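Local coordinates for protein serine-tRNA ligase (Naegleria fowleri, PDB 6BLJ) that probably attaches serine to its cognate tRNA as a class II aminoacyl-tRNA synthetase, by way of an adenylate intermediate, at residues Trp350-Phe353 and Asp354-Gly358; Leu228-Tyr231 and Ala232-Leu236; Ala362-Ser366 and Leu367-Tyr371; Lys295-Glu299 and Ser300-Ile304. All coordinates share one frame; numbering follows the deposited sequence.

Contact 1: Trp350-Phe353 and Asp354-Gly358; sequences WEMF and DEMIG
M352 and M356 meet one helical turn apart on the buried side of helix 348-366, with M352 CG 3.8 Å from M356 SD. M352 also runs alongside E355, both chains heading the same way. M352 CG lies opposite its backbone N (chi1 -171°), and bends at chi2 and chi3 bring the sulfur beside the neighbouring carboxylate, M352 SD sitting 3.6 Å from E355 OE2. That oxygen has stronger partners elsewhere: K305 NZ makes a salt bridge to it and Y241 OH a hydrogen bond. F353 completes the packed side, its ring set edge-to-face with F389 and lying against L441. Beneath the side chains the helix ladder is regular, M356 N bonding to M352 O at 2.9 Å and I357 N to F353 O at 3.1 Å, the latter almost straight (177°).

The solvent side is looser. E351 and D354 face outward there, and the D354 N bond to W350 O is weak at 3.3 Å. D354 leans back toward the preceding turn; its OD1 lies in the plane of the F353 ring, 3.7 Å from CD2 at the edge.

The M352 thioether thus lies along one side of the E355 carboxylate, while the K305 salt bridge and the Y241 hydrogen bond settle OE2 and would favour the charged form.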
loop_
_atom_site.group_PDB
_atom_site.type_symbol
_atom_site.label_atom_id
_atom_site.label_comp_id
_atom_site.label_asym_id
_atom_site.label_seq_id
_atom_site.Cartn_x
_atom_site.Cartn_y
_atom_site.Cartn_z
ATOM N N TRP A 350 -22.904 -28.302 4.260
ATOM C CA TRP A 350 -23.671 -28.085 3.032
ATOM C C TRP A 350 -25.148 -27.862 3.327
ATOM O O TRP A 350 -25.807 -27.059 2.653
ATOM C CB TRP A 350 -23.460 -29.262 2.062
ATOM C CG TRP A 350 -22.033 -29.277 1.620
ATOM C CD1 TRP A 350 -21.077 -30.201 1.930
ATOM C CD2 TRP A 350 -21.369 -28.239 0.888
ATOM N NE1 TRP A 350 -19.867 -29.821 1.399
ATOM C CE2 TRP A 350 -20.020 -28.617 0.759
ATOM C CE3 TRP A 350 -21.792 -27.031 0.315
ATOM C CZ2 TRP A 350 -19.090 -27.833 0.080
ATOM C CZ3 TRP A 350 -20.868 -26.254 -0.363
ATOM C CH2 TRP A 350 -19.533 -26.655 -0.470
ATOM N N GLU A 351 -25.693 -28.561 4.324
ATOM C CA GLU A 351 -27.052 -28.257 4.760
ATOM C C GLU A 351 -27.137 -26.852 5.352
ATOM O O GLU A 351 -28.114 -26.125 5.123
ATOM C CB GLU A 351 -27.525 -29.313 5.762
ATOM C CG GLU A 351 -27.670 -30.697 5.138
ATOM C CD GLU A 351 -27.868 -31.797 6.166
ATOM O OE1 GLU A 351 -27.994 -31.485 7.368
ATOM O OE2 GLU A 351 -27.884 -32.980 5.771
ATOM N N MET A 352 -26.114 -26.437 6.096
ATOM C CA MET A 352 -26.130 -25.094 6.673
ATOM C C MET A 352 -26.022 -24.019 5.589
ATOM O O MET A 352 -26.603 -22.931 5.724
ATOM C CB MET A 352 -25.001 -24.962 7.701
ATOM C CG MET A 352 -25.034 -23.683 8.529
ATOM S SD MET A 352 -26.571 -23.521 9.467
ATOM C CE MET A 352 -26.543 -25.010 10.477
ATOM N N PHE A 353 -25.265 -24.298 4.525
ATOM C CA PHE A 353 -25.191 -23.396 3.380
ATOM C C PHE A 353 -26.586 -23.098 2.834
ATOM O O PHE A 353 -26.956 -21.934 2.637
ATOM C CB PHE A 353 -24.291 -24.031 2.303
ATOM C CG PHE A 353 -24.137 -23.203 1.037
ATOM C CD1 PHE A 353 -23.090 -22.291 0.909
ATOM C CD2 PHE A 353 -25.012 -23.354 -0.029
ATOM C CE1 PHE A 353 -22.931 -21.535 -0.248
ATOM C CE2 PHE A 353 -24.859 -22.600 -1.189
ATOM C CZ PHE A 353 -23.816 -21.695 -1.301
ATOM N N ASP A 354 -27.382 -24.152 2.605
ATOM C CA ASP A 354 -28.750 -23.981 2.121
ATOM C C ASP A 354 -29.599 -23.190 3.109
ATOM O O ASP A 354 -30.424 -22.361 2.704
ATOM C CB ASP A 354 -29.390 -25.355 1.859
ATOM C CG ASP A 354 -28.743 -26.097 0.699
ATOM O OD1 ASP A 354 -28.074 -25.449 -0.128
ATOM O OD2 ASP A 354 -28.913 -27.325 0.605
ATOM N N GLU A 355 -29.429 -23.450 4.411
ATOM C CA GLU A 355 -30.186 -22.718 5.422
ATOM C C GLU A 355 -29.850 -21.229 5.395
ATOM O O GLU A 355 -30.746 -20.382 5.491
ATOM C CB GLU A 355 -29.913 -23.296 6.818
ATOM C CG GLU A 355 -30.532 -22.466 7.958
ATOM C CD GLU A 355 -30.218 -22.997 9.362
ATOM O OE1 GLU A 355 -30.335 -24.220 9.592
ATOM O OE2 GLU A 355 -29.833 -22.174 10.232
ATOM N N MET A 356 -28.562 -20.893 5.233
ATOM C CA MET A 356 -28.131 -19.497 5.309
ATOM C C MET A 356 -28.576 -18.706 4.089
ATOM O O MET A 356 -29.035 -17.567 4.222
ATOM C CB MET A 356 -26.608 -19.428 5.478
ATOM C CG MET A 356 -26.150 -19.994 6.841
ATOM S SD MET A 356 -24.380 -20.340 6.925
ATOM C CE MET A 356 -23.713 -18.665 6.958
ATOM N N ILE A 357 -28.420 -19.266 2.884
ATOM C CA ILE A 357 -28.935 -18.541 1.729
ATOM C C ILE A 357 -30.454 -18.463 1.830
ATOM O O ILE A 357 -31.050 -17.449 1.458
ATOM C CB ILE A 357 -28.452 -19.171 0.400
ATOM C CG1 ILE A 357 -28.738 -18.243 -0.793
ATOM C CG2 ILE A 357 -29.084 -20.555 0.159
ATOM C CD1 ILE A 357 -28.043 -16.887 -0.702
ATOM N N GLY A 358 -31.092 -19.494 2.409
ATOM C CA GLY A 358 -32.530 -19.437 2.648
ATOM C C GLY A 358 -32.936 -18.337 3.615
ATOM O O GLY A 358 -33.989 -17.718 3.455
#

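Contact 2: Leu228-Tyr231 and Ala232-Leu236; sequences LQNY and AIDFL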
loop_
_atom_site.group_PDB
_atom_site.type_symbol
_atom_site.label_atom_id
_atom_site.label_comp_id
_atom_site.label_asym_id
_atom_site.label_seq_id
_atom_site.Cartn_x
_atom_site.Cartn_y
_atom_site.Cartn_z
ATOM N N LEU A 228 -33.295 -1.067 9.416
ATOM C CA LEU A 228 -32.800 -2.270 8.752
ATOM C C LEU A 228 -31.894 -3.075 9.669
ATOM O O LEU A 228 -31.972 -4.309 9.705
ATOM C CB LEU A 228 -32.049 -1.900 7.473
ATOM C CG LEU A 228 -32.764 -1.827 6.126
ATOM C CD1 LEU A 228 -31.789 -1.292 5.072
ATOM C CD2 LEU A 228 -33.300 -3.199 5.711
ATOM N N GLN A 229 -30.995 -2.393 10.385
ATOM C CA GLN A 229 -30.102 -3.074 11.312
ATOM C C GLN A 229 -30.891 -3.726 12.438
ATOM O O GLN A 229 -30.642 -4.878 12.800
ATOM C CB GLN A 229 -29.086 -2.086 11.886
ATOM C CG GLN A 229 -28.056 -1.592 10.897
ATOM C CD GLN A 229 -27.334 -0.383 11.430
ATOM O OE1 GLN A 229 -27.273 0.661 10.780
ATOM N NE2 GLN A 229 -26.830 -0.496 12.649
ATOM N N ASN A 230 -31.827 -2.973 13.031
ATOM C CA ASN A 230 -32.611 -3.479 14.153
ATOM C C ASN A 230 -33.453 -4.685 13.741
ATOM O O ASN A 230 -33.545 -5.683 14.474
ATOM C CB ASN A 230 -33.497 -2.349 14.677
ATOM C CG ASN A 230 -33.915 -2.535 16.124
ATOM O OD1 ASN A 230 -34.019 -1.572 16.877
ATOM N ND2 ASN A 230 -34.170 -3.779 16.516
ATOM N N TYR A 231 -34.108 -4.591 12.584
ATOM C CA TYR A 231 -34.924 -5.689 12.083
ATOM C C TYR A 231 -34.059 -6.899 11.744
ATOM O O TYR A 231 -34.396 -8.033 12.106
ATOM C CB TYR A 231 -35.722 -5.220 10.858
ATOM C CG TYR A 231 -36.426 -6.332 10.097
ATOM C CD1 TYR A 231 -37.229 -7.245 10.765
ATOM C CD2 TYR A 231 -36.288 -6.462 8.715
ATOM C CE1 TYR A 231 -37.875 -8.274 10.084
ATOM C CE2 TYR A 231 -36.939 -7.491 8.017
ATOM C CZ TYR A 231 -37.733 -8.392 8.720
ATOM O OH TYR A 231 -38.378 -9.418 8.069
ATOM N N ALA A 232 -32.928 -6.674 11.074
ATOM C CA ALA A 232 -32.049 -7.780 10.702
ATOM C C ALA A 232 -31.598 -8.563 11.924
ATOM O O ALA A 232 -31.611 -9.801 11.925
ATOM C CB ALA A 232 -30.835 -7.249 9.939
ATOM N N ILE A 233 -31.199 -7.858 12.980
ATOM C CA ILE A 233 -30.742 -8.537 14.191
ATOM C C ILE A 233 -31.893 -9.295 14.853
ATOM O O ILE A 233 -31.724 -10.438 15.298
ATOM C CB ILE A 233 -30.076 -7.511 15.131
ATOM C CG1 ILE A 233 -28.714 -7.120 14.540
ATOM C CG2 ILE A 233 -29.911 -8.060 16.534
ATOM C CD1 ILE A 233 -28.222 -5.798 14.982
ATOM N N ASP A 234 -33.078 -8.682 14.928
ATOM C CA ASP A 234 -34.240 -9.402 15.459
ATOM C C ASP A 234 -34.544 -10.634 14.615
ATOM O O ASP A 234 -34.780 -11.726 15.144
ATOM C CB ASP A 234 -35.459 -8.488 15.506
ATOM C CG ASP A 234 -35.400 -7.509 16.640
ATOM O OD1 ASP A 234 -34.493 -7.661 17.490
ATOM O OD2 ASP A 234 -36.275 -6.616 16.694
ATOM N N PHE A 235 -34.532 -10.460 13.291
ATOM C CA PHE A 235 -34.799 -11.543 12.349
ATOM C C PHE A 235 -33.878 -12.737 12.600
ATOM O O PHE A 235 -34.336 -13.877 12.739
ATOM C CB PHE A 235 -34.617 -10.972 10.939
ATOM C CG PHE A 235 -34.910 -11.928 9.810
ATOM C CD1 PHE A 235 -36.197 -12.084 9.329
ATOM C CD2 PHE A 235 -33.881 -12.604 9.179
ATOM C CE1 PHE A 235 -36.456 -12.923 8.262
ATOM C CE2 PHE A 235 -34.139 -13.452 8.117
ATOM C CZ PHE A 235 -35.429 -13.600 7.657
ATOM N N LEU A 236 -32.569 -12.493 12.695
ATOM C CA LEU A 236 -31.649 -13.607 12.899
ATOM C C LEU A 236 -31.660 -14.128 14.334
ATOM O O LEU A 236 -31.488 -15.337 14.545
ATOM C CB LEU A 236 -30.228 -13.200 12.498
ATOM C CG LEU A 236 -29.966 -13.156 10.988
ATOM C CD1 LEU A 236 -28.523 -12.716 10.692
ATOM C CD2 LEU A 236 -30.268 -14.519 10.347
#
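Y231 and F235, one turn apart on helix 220-238, form an offset edge-to-face pair: the edge of F235 is turned toward the face of Y231, with ring planes at 64° and centroids 5.8 Å apart. The approach is made by F235 CD1, which lies 4.0 Å from Y231 CZ and 3.7 Å from Y231 OH, near the phenol end of the ring. In both residues CG stands opposite the backbone N (chi1 170° for Y231), which sends the two rings off the same flank of the helix. The Y231 hydroxyl is bonded to S366.

This helix precedes strand 242-245 and meets its counterpart in the second subunit, consistent with the motif 1 element of class II synthetases, whose long helix lies at the dimer interface. N230 marks that interface: its OD1 accepts from ND2 of N230 of the second subunit.

Within the helix, the N230 amide and the D234 carboxylate are steeply turned to each other, planes 69° apart, with N230 ND2 3.5 Å from D234 OD2; that oxygen takes its hydrogen bond from Y474 OH. I233 keeps CG1 beside its backbone N, and the extended branch lays CD1 3.4 Å from Q229 O; it also packs on C307 and M309 of strand 304-313. Backbone bonding is short under the aromatic pair, F235 N reaching Y231 O at 2.7 Å.

Contact 3: Ala362-Ser366 and Leu367-Tyr371; sequences AFYQS and LGIPY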
loop_
_atom_site.group_PDB
_atom_site.type_symbol
_atom_site.label_atom_id
_atom_site.label_comp_id
_atom_site.label_asym_id
_atom_site.label_seq_id
_atom_site.Cartn_x
_atom_site.Cartn_y
_atom_site.Cartn_z
ATOM N N ALA A 362 -35.473 -15.327 2.628
ATOM C CA ALA A 362 -36.641 -14.960 3.433
ATOM C C ALA A 362 -36.563 -13.500 3.866
ATOM O O ALA A 362 -37.585 -12.806 3.942
ATOM C CB ALA A 362 -36.761 -15.873 4.656
ATOM N N PHE A 363 -35.354 -13.004 4.144
ATOM C CA PHE A 363 -35.220 -11.608 4.541
ATOM C C PHE A 363 -35.685 -10.674 3.427
ATOM O O PHE A 363 -36.506 -9.779 3.658
ATOM C CB PHE A 363 -33.777 -11.307 4.942
ATOM C CG PHE A 363 -33.578 -9.913 5.506
ATOM C CD1 PHE A 363 -34.005 -9.600 6.785
ATOM C CD2 PHE A 363 -32.951 -8.925 4.757
ATOM C CE1 PHE A 363 -33.807 -8.325 7.310
ATOM C CE2 PHE A 363 -32.753 -7.649 5.279
ATOM C CZ PHE A 363 -33.196 -7.351 6.556
ATOM N N TYR A 364 -35.169 -10.869 2.204
ATOM C CA TYR A 364 -35.527 -9.966 1.111
ATOM C C TYR A 364 -36.960 -10.175 0.635
ATOM O O TYR A 364 -37.614 -9.206 0.215
ATOM C CB TYR A 364 -34.512 -10.087 -0.035
ATOM C CG TYR A 364 -33.212 -9.479 0.434
ATOM C CD1 TYR A 364 -33.069 -8.090 0.503
ATOM C CD2 TYR A 364 -32.175 -10.276 0.922
ATOM C CE1 TYR A 364 -31.921 -7.505 1.007
ATOM C CE2 TYR A 364 -30.992 -9.692 1.415
ATOM C CZ TYR A 364 -30.885 -8.309 1.453
ATOM O OH TYR A 364 -29.759 -7.704 1.936
ATOM N N GLN A 365 -37.476 -11.405 0.691
ATOM C CA GLN A 365 -38.907 -11.562 0.454
ATOM C C GLN A 365 -39.713 -10.737 1.455
ATOM O O GLN A 365 -40.704 -10.106 1.083
ATOM C CB GLN A 365 -39.325 -13.031 0.521
ATOM C CG GLN A 365 -38.799 -13.893 -0.612
ATOM C CD GLN A 365 -38.944 -15.369 -0.288
ATOM O OE1 GLN A 365 -39.815 -15.744 0.485
ATOM N NE2 GLN A 365 -38.079 -16.204 -0.857
ATOM N N SER A 366 -39.310 -10.730 2.731
ATOM C CA SER A 366 -40.082 -9.964 3.708
ATOM C C SER A 366 -40.028 -8.471 3.399
ATOM O O SER A 366 -40.949 -7.733 3.756
ATOM C CB SER A 366 -39.599 -10.220 5.141
ATOM O OG SER A 366 -38.390 -9.518 5.427
ATOM N N LEU A 367 -38.961 -8.006 2.745
ATOM C CA LEU A 367 -38.842 -6.608 2.346
ATOM C C LEU A 367 -39.517 -6.304 1.013
ATOM O O LEU A 367 -39.556 -5.137 0.618
ATOM C CB LEU A 367 -37.358 -6.201 2.263
ATOM C CG LEU A 367 -36.640 -6.096 3.612
ATOM C CD1 LEU A 367 -35.156 -6.015 3.391
ATOM C CD2 LEU A 367 -37.129 -4.858 4.378
ATOM N N GLY A 368 -40.063 -7.307 0.331
ATOM C CA GLY A 368 -40.596 -7.091 -1.004
ATOM C C GLY A 368 -39.548 -6.722 -2.037
ATOM O O GLY A 368 -39.840 -5.977 -2.973
ATOM N N ILE A 369 -38.336 -7.242 -1.912
ATOM C CA ILE A 369 -37.245 -6.939 -2.834
ATOM C C ILE A 369 -37.120 -8.100 -3.818
ATOM O O ILE A 369 -36.791 -9.218 -3.392
ATOM C CB ILE A 369 -35.924 -6.720 -2.082
ATOM C CG1 ILE A 369 -35.994 -5.485 -1.177
ATOM C CG2 ILE A 369 -34.772 -6.579 -3.060
ATOM C CD1 ILE A 369 -36.225 -4.196 -1.922
ATOM N N PRO A 370 -37.338 -7.889 -5.120
ATOM C CA PRO A 370 -37.143 -8.986 -6.077
ATOM C C PRO A 370 -35.662 -9.278 -6.227
ATOM O O PRO A 370 -34.823 -8.387 -6.061
ATOM C CB PRO A 370 -37.732 -8.436 -7.389
ATOM C CG PRO A 370 -38.352 -7.123 -7.052
ATOM C CD PRO A 370 -37.639 -6.631 -5.819
ATOM N N TYR A 371 -35.342 -10.542 -6.511
ATOM C CA TYR A 371 -33.944 -10.947 -6.609
ATOM C C TYR A 371 -33.828 -12.216 -7.449
ATOM O O TYR A 371 -34.823 -12.854 -7.811
ATOM C CB TYR A 371 -33.311 -11.169 -5.225
ATOM C CG TYR A 371 -33.927 -12.301 -4.471
ATOM C CD1 TYR A 371 -34.952 -12.077 -3.555
ATOM C CD2 TYR A 371 -33.543 -13.612 -4.716
ATOM C CE1 TYR A 371 -35.554 -13.126 -2.891
ATOM C CE2 TYR A 371 -34.142 -14.665 -4.054
ATOM C CZ TYR A 371 -35.131 -14.417 -3.129
ATOM O OH TYR A 371 -35.730 -15.478 -2.477
#
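A Schellman motif ends helix 348-366. G368, with positive phi (65°), turns the chain back so that I369 N bonds to Y364 O at 3.0 Å and G368 N to Q365 O at 3.0 Å, the second donor standing well above the carbonyl plane. F363 O is gripped twice, by L367 N at 3.2 Å and by S366 OG at 2.6 Å. The apolar partners of the turn close over it: L367 CD1 touches F363 CE2 at 3.5 Å, and I369 CB comes up to the edge of the Y364 ring at CD1, 4.1 Å away.

Farther along, Y371 swings its ring back to the helix, chi1 65° placing CG between its backbone N and carbonyl carbon. Q365 NE2 donates to Y371 OH at 2.9 Å (166°), with amide and ring almost coplanar, and E361 OE1 is a second partner of that hydroxyl. Y371 CD1 rests 4.1 Å from Y364 CB.

The turn leads directly into strand 371-375. Y364 touches L391 of strand 387-394 and T446 of strand 436-447, its OH bonded to L445 O, while I369 packs on C454 and I455 of helix 448-458.

Contact 4: Lys295-Glu299 and Ser300-Ile304; sequences KRFDE and SELPI
E301 folds back to D298 across a 3-10 turn that joins short strand 296-297 to strand 304-313 at the protein surface. D298 N donates to E301 OE1 at 2.6 Å in an almost straight bond (177°), and OE1 accepts on its anti lone pair. In return E301 N bonds to D298 O at 2.9 Å, and L302 N to E299 O at 3.2 Å, both from above the carbonyl plane. The fold-back also brings like charges near each other, D298 OD2 lying 4.0 Å from E301 OE1, an approach that the N-H bond to OE1 would partly offset.

Next to this polar knot, F297 gathers the apolar side chains: L302 CD2 packs 3.9 Å from F297 CB, and I304 comes in over the ring.

Farther out, strand 424-425 holds F297 through backbone bonds with K424, and I304 pairs with V341 of strand 332-342. E299 is anchored by a salt bridge to K348 and a hydrogen bond from Y425; one water lies 2.8 Å from E299 OE2 and bridges toward L302 O, the carbonyl of the cis peptide to P303, in a weak bond. I304 CD1 stands 3.6 Å from the centroid of the F297 ring, 11° off its normal, a CH-pi contact.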
loop_
_atom_site.group_PDB
_atom_site.type_symbol
_atom_site.label_atom_id
_atom_site.label_comp_id
_atom_site.label_asym_id
_atom_site.label_seq_id
_atom_site.Cartn_x
_atom_site.Cartn_y
_atom_site.Cartn_z
ATOM N N LYS A 295 -9.714 -22.807 19.405
ATOM C CA LYS A 295 -10.752 -23.422 20.216
ATOM C C LYS A 295 -11.101 -24.805 19.672
ATOM O O LYS A 295 -10.803 -25.142 18.526
ATOM C CB LYS A 295 -11.989 -22.526 20.277
ATOM C CG LYS A 295 -11.749 -21.262 21.095
ATOM C CD LYS A 295 -12.996 -20.402 21.193
ATOM C CE LYS A 295 -12.783 -19.220 22.142
ATOM N NZ LYS A 295 -13.708 -18.094 21.820
ATOM N N ARG A 296 -11.717 -25.612 20.528
ATOM C CA ARG A 296 -12.107 -26.979 20.216
ATOM C C ARG A 296 -13.579 -27.163 20.558
ATOM O O ARG A 296 -14.019 -26.756 21.634
ATOM C CB ARG A 296 -11.242 -27.945 21.033
ATOM C CG ARG A 296 -11.108 -29.341 20.506
ATOM C CD ARG A 296 -9.821 -29.942 21.063
ATOM N NE ARG A 296 -9.414 -31.151 20.355
ATOM C CZ ARG A 296 -8.149 -31.474 20.102
ATOM N NH1 ARG A 296 -7.869 -32.596 19.453
ATOM N NH2 ARG A 296 -7.165 -30.668 20.487
ATOM N N PHE A 297 -14.340 -27.794 19.659
ATOM C CA PHE A 297 -15.773 -27.972 19.870
ATOM C C PHE A 297 -16.209 -29.410 19.607
ATOM O O PHE A 297 -15.791 -30.031 18.622
ATOM C CB PHE A 297 -16.583 -27.017 18.988
ATOM C CG PHE A 297 -16.311 -25.560 19.260
ATOM C CD1 PHE A 297 -16.796 -24.950 20.412
ATOM C CD2 PHE A 297 -15.592 -24.793 18.355
ATOM C CE1 PHE A 297 -16.560 -23.605 20.660
ATOM C CE2 PHE A 297 -15.352 -23.436 18.600
ATOM C CZ PHE A 297 -15.835 -22.845 19.749
ATOM N N ASP A 298 -17.060 -29.926 20.494
ATOM C CA ASP A 298 -17.684 -31.235 20.360
ATOM C C ASP A 298 -18.915 -31.160 19.472
ATOM O O ASP A 298 -19.498 -30.093 19.256
ATOM C CB ASP A 298 -18.123 -31.771 21.722
ATOM C CG ASP A 298 -16.993 -32.369 22.495
ATOM O OD1 ASP A 298 -16.076 -32.927 21.857
ATOM O OD2 ASP A 298 -17.022 -32.274 23.742
ATOM N N GLU A 299 -19.339 -32.332 18.998
ATOM C CA GLU A 299 -20.579 -32.427 18.234
ATOM C C GLU A 299 -21.738 -31.819 19.012
ATOM O O GLU A 299 -22.615 -31.166 18.434
ATOM C CB GLU A 299 -20.877 -33.893 17.897
ATOM C CG GLU A 299 -22.067 -34.077 16.985
ATOM C CD GLU A 299 -21.778 -33.590 15.579
ATOM O OE1 GLU A 299 -20.595 -33.613 15.183
ATOM O OE2 GLU A 299 -22.717 -33.175 14.871
ATOM N N SER A 300 -21.760 -32.035 20.331
ATOM C CA SER A 300 -22.831 -31.512 21.169
ATOM C C SER A 300 -22.825 -29.989 21.246
ATOM O O SER A 300 -23.850 -29.400 21.603
ATOM C CB SER A 300 -22.721 -32.098 22.576
ATOM O OG SER A 300 -21.593 -31.576 23.262
ATOM N N GLU A 301 -21.701 -29.346 20.926
ATOM C CA GLU A 301 -21.553 -27.896 20.979
ATOM C C GLU A 301 -21.720 -27.235 19.618
ATOM O O GLU A 301 -21.455 -26.040 19.492
ATOM C CB GLU A 301 -20.183 -27.523 21.549
ATOM C CG GLU A 301 -19.928 -28.077 22.935
ATOM C CD GLU A 301 -18.476 -27.946 23.356
ATOM O OE1 GLU A 301 -17.592 -28.433 22.617
ATOM O OE2 GLU A 301 -18.223 -27.363 24.433
ATOM N N LEU A 302 -22.126 -27.983 18.601
ATOM C CA LEU A 302 -22.242 -27.460 17.252
ATOM C C LEU A 302 -23.647 -27.715 16.734
ATOM O O LEU A 302 -24.289 -28.688 17.134
ATOM C CB LEU A 302 -21.198 -28.110 16.330
ATOM C CG LEU A 302 -19.735 -27.823 16.685
ATOM C CD1 LEU A 302 -18.800 -28.860 16.075
ATOM C CD2 LEU A 302 -19.325 -26.409 16.213
ATOM N N PRO A 303 -24.162 -26.847 15.860
ATOM C CA PRO A 303 -23.500 -25.679 15.265
ATOM C C PRO A 303 -23.499 -24.424 16.141
ATOM O O PRO A 303 -24.275 -24.312 17.086
ATOM C CB PRO A 303 -24.319 -25.440 13.997
ATOM C CG PRO A 303 -25.702 -25.873 14.390
ATOM C CD PRO A 303 -25.500 -27.076 15.287
ATOM N N ILE A 304 -22.615 -23.489 15.807
ATOM C CA ILE A 304 -22.522 -22.187 16.461
ATOM C C ILE A 304 -22.964 -21.139 15.454
ATOM O O ILE A 304 -22.343 -20.994 14.399
ATOM C CB ILE A 304 -21.096 -21.899 16.950
ATOM C CG1 ILE A 304 -20.629 -22.984 17.918
ATOM C CG2 ILE A 304 -21.022 -20.530 17.607
ATOM C CD1 ILE A 304 -19.174 -22.877 18.255
HETATM O O HOH W 1 -23.669 -30.602 15.156
#

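In the fold
Contact 1 lies on helix 348-366 and contact 3 on its last turn and the loop that leaves it, centres about 17 Å apart. Contact 2, on helix 220-238, is joined directly to contact 3, centres about 14 Å apart: Y231 OH and S366 OG are 2.6 Å from each other, a probable hydrogen bond, and Y231 CE2 packs 3.3 Å from F363 CE1. Contact 4 meets contact 1 at one packing point, M352 CE to P303 CG at 4.1 Å, but lies about 32 Å, centre to centre, from contact 3. The bound AMP is nearest contact 3, about 6 Å from the side chain of Y364; the side chains of I357 in contact 1 and L228 in contact 2 are each about 10 Å from AMP.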